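PDB 3G9Q: Iron(3+)-hydroxamate-binding protein FhuD, which binds iron(3+)-hydroxamate complexes such as ferrichrome and coprogen and hands them to the membrane permease of the FhuCBGD ABC importer. Local coordinates for residues P72-V77 against P93-K98; R16-A21 against I68-D73; K12-V17 against L31-V36. All blocks are in the same frame, centred on the assembly; numbering follows the deposited sequence.

Contact 1. Residues P72-V77 against P93-K98; sequences PDLIIV and PTVAVK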
ATOM      1  N   PRO A  72      18.729 -20.037  -0.956  1.00 55.08           N
ATOM      2  CA  PRO A  72      18.596 -18.969   0.035  1.00 56.66           C
ATOM      3  C   PRO A  72      19.029 -19.375   1.429  1.00 52.80           C
ATOM      4  O   PRO A  72      19.016 -20.561   1.776  1.00 47.93           O
ATOM      5  CB  PRO A  72      17.110 -18.656  -0.014  1.00 54.75           C
ATOM      6  CG  PRO A  72      16.524 -20.022  -0.163  1.00 50.92           C
ATOM      7  CD  PRO A  72      17.407 -20.636  -1.239  1.00 56.57           C
ATOM      8  N   ASP A  73      19.410 -18.377   2.219  1.00 40.03           N
ATOM      9  CA  ASP A  73      19.809 -18.613   3.597  1.00 54.25           C
ATOM     10  C   ASP A  73      18.658 -18.186   4.510  1.00 53.48           C
ATOM     11  O   ASP A  73      18.748 -18.261   5.735  1.00 55.82           O
ATOM     12  CB  ASP A  73      21.121 -17.864   3.957  1.00 59.83           C
ATOM     13  CG  ASP A  73      21.053 -16.354   3.708  1.00 57.21           C
ATOM     14  OD1 ASP A  73      19.988 -15.740   3.921  1.00 65.84           O
ATOM     15  OD2 ASP A  73      22.083 -15.770   3.324  1.00 53.19           O
ATOM     16  N   LEU A  74      17.572 -17.739   3.889  1.00 54.52           N
ATOM     17  CA  LEU A  74      16.372 -17.318   4.603  1.00 57.71           C
ATOM     18  C   LEU A  74      15.167 -17.174   3.649  1.00 60.25           C
ATOM     19  O   LEU A  74      15.282 -16.583   2.566  1.00 55.84           O
ATOM     20  CB  LEU A  74      16.606 -15.991   5.340  1.00 42.57           C
ATOM     21  CG  LEU A  74      15.385 -15.419   6.065  1.00 33.33           C
ATOM     22  CD1 LEU A  74      15.152 -16.176   7.360  1.00 35.42           C
ATOM     23  CD2 LEU A  74      15.618 -13.949   6.348  1.00 40.61           C
ATOM     24  N   ILE A  75      14.021 -17.724   4.063  1.00 53.24           N
ATOM     25  CA  ILE A  75      12.782 -17.672   3.287  1.00 44.58           C
ATOM     26  C   ILE A  75      11.670 -16.989   4.057  1.00 42.99           C
ATOM     27  O   ILE A  75      11.470 -17.259   5.238  1.00 39.14           O
ATOM     28  CB  ILE A  75      12.252 -19.073   2.942  1.00 41.34           C
ATOM     29  CG1 ILE A  75      13.229 -19.783   2.034  1.00 36.69           C
ATOM     30  CG2 ILE A  75      10.921 -18.960   2.218  1.00 18.02           C
ATOM     31  CD1 ILE A  75      13.510 -19.163   0.641  1.00 56.02           C
ATOM     32  N   ILE A  76      10.943 -16.098   3.407  1.00 35.95           N
ATOM     33  CA  ILE A  76       9.842 -15.487   4.115  1.00 45.43           C
ATOM     34  C   ILE A  76       8.542 -15.677   3.340  1.00 42.52           C
ATOM     35  O   ILE A  76       8.471 -15.391   2.149  1.00 39.27           O
ATOM     36  CB  ILE A  76      10.111 -13.990   4.434  1.00 48.79           C
ATOM     37  CG1 ILE A  76       8.842 -13.376   4.999  1.00 37.04           C
ATOM     38  CG2 ILE A  76      10.589 -13.232   3.211  1.00 41.52           C
ATOM     39  CD1 ILE A  76       7.703 -12.955   4.025  1.00 82.41           C
ATOM     40  N   VAL A  77       7.521 -16.201   4.016  1.00 40.44           N
ATOM     41  CA  VAL A  77       6.217 -16.428   3.388  1.00 49.71           C
ATOM     42  C   VAL A  77       5.078 -16.145   4.346  1.00 49.75           C
ATOM     43  O   VAL A  77       5.267 -16.142   5.559  1.00 54.21           O
ATOM     44  CB  VAL A  77       6.036 -17.885   2.952  1.00 59.24           C
ATOM     45  CG1 VAL A  77       6.987 -18.225   1.823  1.00 74.55           C
ATOM     46  CG2 VAL A  77       6.270 -18.805   4.148  1.00 70.34           C
ATOM     47  N   PRO A  93      16.322 -21.564   6.630  1.00 56.69           N
ATOM     48  CA  PRO A  93      15.548 -21.046   7.771  1.00 53.35           C
ATOM     49  C   PRO A  93      14.361 -20.261   7.196  1.00 50.97           C
ATOM     50  O   PRO A  93      14.551 -19.263   6.497  1.00 41.57           O
ATOM     51  CB  PRO A  93      16.549 -20.138   8.484  1.00 47.85           C
ATOM     52  CG  PRO A  93      17.834 -20.814   8.242  1.00 45.22           C
ATOM     53  CD  PRO A  93      17.755 -21.250   6.794  1.00 47.30           C
ATOM     54  N   THR A  94      13.151 -20.722   7.482  1.00 51.03           N
ATOM     55  CA  THR A  94      11.954 -20.094   6.951  1.00 51.27           C
ATOM     56  C   THR A  94      11.153 -19.416   8.036  1.00 55.49           C
ATOM     57  O   THR A  94      11.008 -19.945   9.136  1.00 65.20           O
ATOM     58  CB  THR A  94      11.076 -21.143   6.244  1.00 56.61           C
ATOM     59  OG1 THR A  94      11.816 -21.701   5.154  1.00 64.66           O
ATOM     60  CG2 THR A  94       9.777 -20.524   5.722  1.00 59.56           C
ATOM     61  N   VAL A  95      10.644 -18.231   7.728  1.00 58.79           N
ATOM     62  CA  VAL A  95       9.851 -17.489   8.685  1.00 52.49           C
ATOM     63  C   VAL A  95       8.444 -17.286   8.181  1.00 51.19           C
ATOM     64  O   VAL A  95       8.224 -16.901   7.032  1.00 43.12           O
ATOM     65  CB  VAL A  95      10.459 -16.119   8.968  1.00 48.87           C
ATOM     66  CG1 VAL A  95      11.813 -16.289   9.618  1.00 44.59           C
ATOM     67  CG2 VAL A  95      10.573 -15.327   7.674  1.00 57.67           C
ATOM     68  N   ALA A  96       7.489 -17.568   9.053  1.00 53.50           N
ATOM     69  CA  ALA A  96       6.094 -17.385   8.714  1.00 61.68           C
ATOM     70  C   ALA A  96       5.647 -16.075   9.350  1.00 59.37           C
ATOM     71  O   ALA A  96       5.983 -15.763  10.498  1.00 54.41           O
ATOM     72  CB  ALA A  96       5.267 -18.548   9.232  1.00 70.96           C
ATOM     73  N   VAL A  97       4.896 -15.307   8.578  1.00 63.73           N
ATOM     74  CA  VAL A  97       4.406 -14.022   9.028  1.00 71.13           C
ATOM     75  C   VAL A  97       2.900 -13.913   8.854  1.00 75.42           C
ATOM     76  O   VAL A  97       2.395 -13.796   7.735  1.00 76.24           O
ATOM     77  CB  VAL A  97       5.109 -12.873   8.267  1.00 67.73           C
ATOM     78  CG1 VAL A  97       6.497 -12.644   8.848  1.00 64.40           C
ATOM     79  CG2 VAL A  97       5.230 -13.228   6.787  1.00 65.55           C
ATOM     80  N   LYS A  98       2.189 -13.974   9.976  1.00 80.12           N
ATOM     81  CA  LYS A  98       0.740 -13.865   9.971  1.00 82.67           C
ATOM     82  C   LYS A  98       0.409 -12.500   9.375  1.00 78.73           C
ATOM     83  O   LYS A  98       0.830 -11.468   9.898  1.00 67.74           O
ATOM     84  CB  LYS A  98       0.198 -13.970  11.400  1.00 92.37           C
ATOM     85  CG  LYS A  98       0.755 -15.153  12.195  1.00100.09           C
ATOM     86  CD  LYS A  98      -0.038 -15.412  13.474  1.00100.37           C
ATOM     87  CE  LYS A  98      -1.357 -16.129  13.187  1.00101.43           C
ATOM     88  NZ  LYS A  98      -2.236 -15.398  12.223  1.00 93.66           N
TER
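I75 and T94 stand side by side, both pointing out of the same face of the sheet, with I75 CB 3.5 Å from T94 OG1. The threonine puts its hydroxyl beside its own backbone N and its methyl anti to it (chi1 -61°), so OG1 and CG2 both brush the isoleucine, and CG2 also reaches V77 CG2 at 4.2 Å. L74, I76, V95 and V97 meet through aliphatic groups. I76 crosses V95 obliquely, its CB 3.5 Å from V95 CG2; CG1 anti to the backbone N and the turn at chi2 (-79°) together bring CD1 to V97 CG2 at 3.7 Å, nearly at right angles. L74 meets V95 in the same perpendicular fashion, CD1 to CG1 at 4.0 Å. Between these two layers of side chains two parallel strands run in register, the two ends of a beta-alpha-beta unit whose helix 85-91 packs over the T94 and V77 face. I75 gives its N-H to P93 O and takes that of V95 on its own O; V77 does the same with V95 O and V97 N, the V77 N to V95 O bond almost straight at 3.2 Å. T94 OG1 is hydrogen-bonded to A92 O. An alanine here removes the hydroxyl, would probably cost A92 O that bond and open a gap beside I75 and V77. M114 and F111 of helix 106-115 touch V95 and V97 respectively.

Contact 2. Residues R16-A21 against I68-D73; sequences RVVVMA and IDLNPD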
ATOM      1  N   ARG A  16      21.305 -14.127   1.252  1.00 41.34           N
ATOM      2  CA  ARG A  16      20.382 -14.421   0.156  1.00 46.81           C
ATOM      3  C   ARG A  16      18.984 -14.732   0.675  1.00 46.50           C
ATOM      4  O   ARG A  16      18.742 -15.810   1.216  1.00 50.08           O
ATOM      5  CB  ARG A  16      20.885 -15.603  -0.681  1.00 48.62           C
ATOM      6  CG  ARG A  16      22.261 -15.417  -1.330  1.00 43.95           C
ATOM      7  CD  ARG A  16      22.623 -16.657  -2.119  1.00 42.64           C
ATOM      8  NE  ARG A  16      21.737 -16.846  -3.269  1.00 37.98           N
ATOM      9  CZ  ARG A  16      21.877 -16.201  -4.425  1.00 31.60           C
ATOM     10  NH1 ARG A  16      21.035 -16.415  -5.424  1.00 44.06           N
ATOM     11  NH2 ARG A  16      22.870 -15.346  -4.584  1.00 30.71           N
ATOM     12  N   VAL A  17      18.067 -13.784   0.494  1.00 48.88           N
ATOM     13  CA  VAL A  17      16.689 -13.937   0.951  1.00 42.12           C
ATOM     14  C   VAL A  17      15.679 -14.058  -0.190  1.00 42.14           C
ATOM     15  O   VAL A  17      15.690 -13.274  -1.136  1.00 38.03           O
ATOM     16  CB  VAL A  17      16.248 -12.736   1.835  1.00 38.43           C
ATOM     17  CG1 VAL A  17      14.811 -12.928   2.284  1.00 24.41           C
ATOM     18  CG2 VAL A  17      17.159 -12.599   3.040  1.00 36.14           C
ATOM     19  N   VAL A  18      14.813 -15.057  -0.087  1.00 41.56           N
ATOM     20  CA  VAL A  18      13.758 -15.269  -1.065  1.00 45.26           C
ATOM     21  C   VAL A  18      12.461 -14.890  -0.345  1.00 51.00           C
ATOM     22  O   VAL A  18      12.103 -15.487   0.685  1.00 41.60           O
ATOM     23  CB  VAL A  18      13.682 -16.749  -1.522  1.00 50.15           C
ATOM     24  CG1 VAL A  18      12.445 -16.974  -2.385  1.00 40.59           C
ATOM     25  CG2 VAL A  18      14.930 -17.122  -2.285  1.00 36.10           C
ATOM     26  N   VAL A  19      11.775 -13.884  -0.881  1.00 39.74           N
ATOM     27  CA  VAL A  19      10.537 -13.391  -0.296  1.00 43.54           C
ATOM     28  C   VAL A  19       9.337 -13.839  -1.110  1.00 47.00           C
ATOM     29  O   VAL A  19       9.138 -13.369  -2.221  1.00 53.74           O
ATOM     30  CB  VAL A  19      10.549 -11.848  -0.239  1.00 50.60           C
ATOM     31  CG1 VAL A  19       9.296 -11.337   0.436  1.00 58.11           C
ATOM     32  CG2 VAL A  19      11.786 -11.371   0.495  1.00 53.03           C
HETATM   33  N   MSE A  20       8.536 -14.748  -0.572  1.00 55.93           N
HETATM   34  CA  MSE A  20       7.368 -15.210  -1.314  1.00 63.93           C
HETATM   35  C   MSE A  20       6.109 -14.382  -1.032  1.00 59.26           C
HETATM   36  O   MSE A  20       5.082 -14.538  -1.702  1.00 60.47           O
HETATM   37  CB  MSE A  20       7.138 -16.705  -1.052  1.00 70.23           C
HETATM   38  CG  MSE A  20       8.015 -17.613  -1.929  1.00 74.78           C
HETATM   39 SE   MSE A  20       8.337 -19.398  -1.200  1.00 94.42          SE
HETATM   40  CE  MSE A  20       6.795 -20.355  -1.908  1.00 93.08           C
ATOM     41  N   ALA A  21       6.201 -13.484  -0.054  1.00 55.08           N
ATOM     42  CA  ALA A  21       5.087 -12.598   0.296  1.00 62.68           C
ATOM     43  C   ALA A  21       5.335 -11.238  -0.357  1.00 65.21           C
ATOM     44  O   ALA A  21       5.967 -10.372   0.240  1.00 69.49           O
ATOM     45  CB  ALA A  21       5.000 -12.440   1.810  1.00 55.89           C
ATOM     46  N   ILE A  68      14.635 -23.443  -4.869  1.00 59.05           N
ATOM     47  CA  ILE A  68      15.810 -24.292  -4.714  1.00 63.12           C
ATOM     48  C   ILE A  68      17.014 -23.754  -5.495  1.00 63.41           C
ATOM     49  O   ILE A  68      18.132 -23.737  -4.988  1.00 66.02           O
ATOM     50  CB  ILE A  68      15.523 -25.736  -5.196  1.00 66.88           C
ATOM     51  CG1 ILE A  68      14.586 -26.431  -4.220  1.00 61.99           C
ATOM     52  CG2 ILE A  68      16.821 -26.544  -5.261  1.00 64.76           C
ATOM     53  CD1 ILE A  68      13.814 -25.617  -3.172  1.00 80.72           C
ATOM     54  N   ASP A  69      16.771 -23.299  -6.719  1.00 60.25           N
ATOM     55  CA  ASP A  69      17.834 -22.803  -7.581  1.00 60.64           C
ATOM     56  C   ASP A  69      18.403 -21.457  -7.176  1.00 59.10           C
ATOM     57  O   ASP A  69      19.293 -20.930  -7.843  1.00 61.52           O
ATOM     58  CB  ASP A  69      17.330 -22.734  -9.022  1.00 70.96           C
ATOM     59  CG  ASP A  69      16.473 -23.935  -9.389  1.00 85.94           C
ATOM     60  OD1 ASP A  69      16.893 -25.078  -9.064  1.00 83.03           O
ATOM     61  OD2 ASP A  69      15.385 -23.733  -9.998  1.00 87.63           O
ATOM     62  N   LEU A  70      17.899 -20.899  -6.086  1.00 55.29           N
ATOM     63  CA  LEU A  70      18.377 -19.605  -5.613  1.00 52.08           C
ATOM     64  C   LEU A  70      19.110 -19.792  -4.278  1.00 57.50           C
ATOM     65  O   LEU A  70      19.537 -18.813  -3.654  1.00 56.23           O
ATOM     66  CB  LEU A  70      17.182 -18.646  -5.431  1.00 51.24           C
ATOM     67  CG  LEU A  70      16.294 -18.230  -6.621  1.00 35.33           C
ATOM     68  CD1 LEU A  70      14.960 -17.777  -6.117  1.00 25.47           C
ATOM     69  CD2 LEU A  70      16.962 -17.131  -7.430  1.00 34.60           C
ATOM     70  N   ASN A  71      19.272 -21.056  -3.872  1.00 63.85           N
ATOM     71  CA  ASN A  71      19.894 -21.439  -2.586  1.00 62.65           C
ATOM     72  C   ASN A  71      19.896 -20.300  -1.565  1.00 56.46           C
ATOM     73  O   ASN A  71      20.914 -19.660  -1.318  1.00 59.79           O
ATOM     74  CB  ASN A  71      21.320 -22.027  -2.776  1.00 66.40           C
ATOM     75  CG  ASN A  71      22.297 -21.070  -3.477  1.00 71.78           C
ATOM     76  OD1 ASN A  71      23.355 -20.739  -2.932  1.00 48.92           O
ATOM     77  ND2 ASN A  71      21.955 -20.649  -4.697  1.00 78.26           N
ATOM     78  N   PRO A  72      18.729 -20.037  -0.956  1.00 55.08           N
ATOM     79  CA  PRO A  72      18.596 -18.969   0.035  1.00 56.66           C
ATOM     80  C   PRO A  72      19.029 -19.375   1.429  1.00 52.80           C
ATOM     81  O   PRO A  72      19.016 -20.561   1.776  1.00 47.93           O
ATOM     82  CB  PRO A  72      17.110 -18.656  -0.014  1.00 54.75           C
ATOM     83  CG  PRO A  72      16.524 -20.022  -0.163  1.00 50.92           C
ATOM     84  CD  PRO A  72      17.407 -20.636  -1.239  1.00 56.57           C
ATOM     85  N   ASP A  73      19.410 -18.377   2.219  1.00 40.03           N
ATOM     86  CA  ASP A  73      19.809 -18.613   3.597  1.00 54.25           C
ATOM     87  C   ASP A  73      18.658 -18.186   4.510  1.00 53.48           C
ATOM     88  O   ASP A  73      18.748 -18.261   5.735  1.00 55.82           O
ATOM     89  CB  ASP A  73      21.121 -17.864   3.957  1.00 59.83           C
ATOM     90  CG  ASP A  73      21.053 -16.354   3.708  1.00 57.21           C
ATOM     91  OD1 ASP A  73      19.988 -15.740   3.921  1.00 65.84           O
ATOM     92  OD2 ASP A  73      22.083 -15.770   3.324  1.00 53.19           O
TER
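V18 sets its CG2 methyl against the CB-CG side of the P72 ring, 3.5 Å from P72 CB, and the same methyl touches L70 CD1 at 3.9 Å, the leucine crossing it nearly at right angles. One valine branch thus touches both L70 of the turn and P72 just after it. CG2 sits there because it is anti to the carbonyl carbon of V18, the other methyl taking the position anti to N. R16 binds a carbonyl of the same turn: its chain bends at chi3 (66°) and brings NE to L70 O at 3.0 Å, the oxygen lying in the guanidinium plane, while NH1 adds a weak bond to the same acceptor. The turn, type I, runs from I68 to N71, closed by N71 N on I68 O. Beyond P72 the backbones link directly, D73 N donating its N-H to R16 O at 2.8 Å. The D73 side chain folds back, CG between its own N and carbonyl carbon, and OD2 accepts R16 N at 2.8 Å from above the carboxylate plane; K15 N adds a weak bond to the same oxygen. The guanidinium itself stays too far off for a salt bridge, R16 NE being 6.7 Å from D73 OD2. The turn leads from helix 64-68 into strand 74-78, beside strand 17-19, with I91 of helix 85-91 against P72 and V36 of strand 35-37 against L70.

Contact 3. Residues K12-V17 against L31-V36; sequences KHPKRV and LGINVV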
ATOM      1  N   LYS A  12      21.166 -13.745  11.149  1.00 55.04           N
ATOM      2  CA  LYS A  12      21.254 -12.287  11.293  1.00 53.48           C
ATOM      3  C   LYS A  12      22.094 -11.873  10.089  1.00 55.76           C
ATOM      4  O   LYS A  12      23.091 -12.525   9.777  1.00 53.72           O
ATOM      5  CB  LYS A  12      21.980 -11.895  12.597  1.00 62.33           C
ATOM      6  CG  LYS A  12      21.236 -12.233  13.886  1.00 58.86           C
ATOM      7  CD  LYS A  12      19.980 -11.381  14.047  1.00 62.81           C
ATOM      8  CE  LYS A  12      18.937 -12.048  14.965  1.00 67.15           C
ATOM      9  NZ  LYS A  12      19.444 -12.399  16.325  1.00 54.08           N
ATOM     10  N   HIS A  13      21.693 -10.803   9.411  1.00 58.08           N
ATOM     11  CA  HIS A  13      22.401 -10.333   8.211  1.00 61.04           C
ATOM     12  C   HIS A  13      22.453 -11.398   7.118  1.00 57.33           C
ATOM     13  O   HIS A  13      23.533 -11.758   6.645  1.00 59.85           O
ATOM     14  CB  HIS A  13      23.826  -9.901   8.555  1.00 50.78           C
ATOM     15  CG  HIS A  13      23.891  -8.613   9.312  1.00 55.45           C
ATOM     16  ND1 HIS A  13      23.382  -7.435   8.809  1.00 60.51           N
ATOM     17  CD2 HIS A  13      24.390  -8.320  10.535  1.00 49.44           C
ATOM     18  CE1 HIS A  13      23.566  -6.467   9.692  1.00 62.84           C
ATOM     19  NE2 HIS A  13      24.175  -6.979  10.746  1.00 62.42           N
ATOM     20  N   PRO A  14      21.285 -11.920   6.704  1.00 51.81           N
ATOM     21  CA  PRO A  14      21.268 -12.943   5.660  1.00 49.36           C
ATOM     22  C   PRO A  14      21.784 -12.411   4.324  1.00 50.86           C
ATOM     23  O   PRO A  14      21.512 -11.263   3.952  1.00 55.11           O
ATOM     24  CB  PRO A  14      19.801 -13.361   5.619  1.00 47.64           C
ATOM     25  CG  PRO A  14      19.077 -12.131   6.066  1.00 45.94           C
ATOM     26  CD  PRO A  14      19.923 -11.651   7.196  1.00 44.15           C
ATOM     27  N   LYS A  15      22.536 -13.250   3.616  1.00 48.75           N
ATOM     28  CA  LYS A  15      23.113 -12.882   2.327  1.00 51.32           C
ATOM     29  C   LYS A  15      22.189 -13.141   1.139  1.00 43.02           C
ATOM     30  O   LYS A  15      22.278 -12.447   0.127  1.00 45.15           O
ATOM     31  CB  LYS A  15      24.453 -13.613   2.127  1.00 63.68           C
ATOM     32  CG  LYS A  15      25.571 -13.139   3.072  1.00 67.11           C
ATOM     33  CD  LYS A  15      26.787 -14.093   3.112  1.00 65.77           C
ATOM     34  CE  LYS A  15      27.609 -14.099   1.822  1.00 59.88           C
ATOM     35  NZ  LYS A  15      28.756 -15.056   1.911  1.00 46.68           N
ATOM     36  N   ARG A  16      21.305 -14.127   1.252  1.00 41.34           N
ATOM     37  CA  ARG A  16      20.382 -14.421   0.156  1.00 46.81           C
ATOM     38  C   ARG A  16      18.984 -14.732   0.675  1.00 46.50           C
ATOM     39  O   ARG A  16      18.742 -15.810   1.216  1.00 50.08           O
ATOM     40  CB  ARG A  16      20.885 -15.603  -0.681  1.00 48.62           C
ATOM     41  CG  ARG A  16      22.261 -15.417  -1.330  1.00 43.95           C
ATOM     42  CD  ARG A  16      22.623 -16.657  -2.119  1.00 42.64           C
ATOM     43  NE  ARG A  16      21.737 -16.846  -3.269  1.00 37.98           N
ATOM     44  CZ  ARG A  16      21.877 -16.201  -4.425  1.00 31.60           C
ATOM     45  NH1 ARG A  16      21.035 -16.415  -5.424  1.00 44.06           N
ATOM     46  NH2 ARG A  16      22.870 -15.346  -4.584  1.00 30.71           N
ATOM     47  N   VAL A  17      18.067 -13.784   0.494  1.00 48.88           N
ATOM     48  CA  VAL A  17      16.689 -13.937   0.951  1.00 42.12           C
ATOM     49  C   VAL A  17      15.679 -14.058  -0.190  1.00 42.14           C
ATOM     50  O   VAL A  17      15.690 -13.274  -1.136  1.00 38.03           O
ATOM     51  CB  VAL A  17      16.248 -12.736   1.835  1.00 38.43           C
ATOM     52  CG1 VAL A  17      14.811 -12.928   2.284  1.00 24.41           C
ATOM     53  CG2 VAL A  17      17.159 -12.599   3.040  1.00 36.14           C
ATOM     54  N   LEU A  31      15.719  -2.094   4.365  1.00 50.56           N
ATOM     55  CA  LEU A  31      16.747  -2.525   5.305  1.00 54.22           C
ATOM     56  C   LEU A  31      18.085  -2.832   4.616  1.00 60.13           C
ATOM     57  O   LEU A  31      19.144  -2.816   5.253  1.00 63.28           O
ATOM     58  CB  LEU A  31      16.257  -3.752   6.093  1.00 47.57           C
ATOM     59  CG  LEU A  31      15.394  -3.611   7.361  1.00 36.24           C
ATOM     60  CD1 LEU A  31      14.903  -2.215   7.555  1.00 17.17           C
ATOM     61  CD2 LEU A  31      14.244  -4.602   7.267  1.00 33.22           C
ATOM     62  N   GLY A  32      18.047  -3.104   3.312  1.00 66.20           N
ATOM     63  CA  GLY A  32      19.275  -3.401   2.580  1.00 63.53           C
ATOM     64  C   GLY A  32      19.590  -4.878   2.406  1.00 57.35           C
ATOM     65  O   GLY A  32      20.614  -5.232   1.820  1.00 54.13           O
ATOM     66  N   ILE A  33      18.718  -5.743   2.919  1.00 52.71           N
ATOM     67  CA  ILE A  33      18.919  -7.183   2.793  1.00 45.91           C
ATOM     68  C   ILE A  33      18.797  -7.594   1.333  1.00 43.27           C
ATOM     69  O   ILE A  33      17.784  -7.358   0.677  1.00 43.97           O
ATOM     70  CB  ILE A  33      17.895  -7.988   3.633  1.00 50.57           C
ATOM     71  CG1 ILE A  33      18.306  -7.978   5.105  1.00 53.68           C
ATOM     72  CG2 ILE A  33      17.814  -9.428   3.130  1.00 49.31           C
ATOM     73  CD1 ILE A  33      18.072  -6.653   5.826  1.00 65.34           C
ATOM     74  N   ASN A  34      19.842  -8.219   0.828  1.00 40.57           N
ATOM     75  CA  ASN A  34      19.836  -8.639  -0.546  1.00 47.04           C
ATOM     76  C   ASN A  34      18.767  -9.715  -0.789  1.00 46.67           C
ATOM     77  O   ASN A  34      18.768 -10.781  -0.156  1.00 42.22           O
ATOM     78  CB  ASN A  34      21.236  -9.127  -0.912  1.00 45.62           C
ATOM     79  CG  ASN A  34      21.308  -9.689  -2.300  1.00 49.33           C
ATOM     80  OD1 ASN A  34      20.849  -9.068  -3.264  1.00 59.45           O
ATOM     81  ND2 ASN A  34      21.892 -10.873  -2.421  1.00 53.30           N
ATOM     82  N   VAL A  35      17.839  -9.409  -1.692  1.00 35.67           N
ATOM     83  CA  VAL A  35      16.769 -10.334  -2.023  1.00 33.07           C
ATOM     84  C   VAL A  35      17.034 -10.945  -3.379  1.00 32.08           C
ATOM     85  O   VAL A  35      17.274 -10.244  -4.367  1.00 24.90           O
ATOM     86  CB  VAL A  35      15.390  -9.642  -2.003  1.00 29.55           C
ATOM     87  CG1 VAL A  35      14.291 -10.637  -2.386  1.00 21.08           C
ATOM     88  CG2 VAL A  35      15.135  -9.083  -0.616  1.00 32.07           C
ATOM     89  N   VAL A  36      16.979 -12.266  -3.416  1.00 32.08           N
ATOM     90  CA  VAL A  36      17.286 -12.988  -4.631  1.00 39.85           C
ATOM     91  C   VAL A  36      16.075 -13.488  -5.402  1.00 44.86           C
ATOM     92  O   VAL A  36      16.200 -13.895  -6.554  1.00 43.17           O
ATOM     93  CB  VAL A  36      18.264 -14.133  -4.293  1.00 44.37           C
ATOM     94  CG1 VAL A  36      19.467 -13.555  -3.548  1.00 22.61           C
ATOM     95  CG2 VAL A  36      17.577 -15.184  -3.433  1.00 39.74           C
TER
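V36 N binds V17 O at 2.8 Å, and V17 N in turn reaches N34 O at 3.2 Å, so that V17 is held through both its peptide groups in parallel bridge with V35. A side-chain bond extends this ladder backward: N34 swings CG anti to its backbone N (chi1 176°) and points ND2 at K15 O, 3.0 Å away and nearly along the C=O axis, with the acceptor close to the amide plane. The asparagine thereby ties down the loop just before strand 17-19. Flanking these bonds, V36 CG1 sits over the centre of the R16 guanidinium, 3.7 Å above its plane, a methyl on a flat cation whose edge is turned to L70 O. On the other flank I33 packs its CG2 obliquely against V17 CG2 and, more loosely, against P14 CG at 4.2 Å. Strands 17-19 and 35-37 are the parallel ends of a beta-alpha-beta unit joined through helix 25-31, and strand 35-37 is the outermost strand on this side of the sheet. F28 of helix 25-31 packs against I33 and V35, while T115, at the end of helix 106-115, touches both I33 and P14.

In the fold
All three contacts lie at the four-stranded parallel sheet ordered 35-37, 17-19, 74-78, 94-97, contacts 2 and 3 partly through loops leading into its strands. Contact 3 joins the first pair of strands, contact 2 anchors the run-in to the third against the second, and contact 1 joins the last pair. The centre of contact 2 is about 9 Å from the other two centres, themselves about 12 Å apart. Along the chain, contacts 2 and 3 start together, sharing R16 and V17, contact 3 closes before contact 1 opens, and contact 1 begins at P72 and D73, where contact 2 ends. Together they span the N-terminal lobe's sheet, which helix 118-143 connects to the mixed-sheet lobe, as in siderophore-binding relatives.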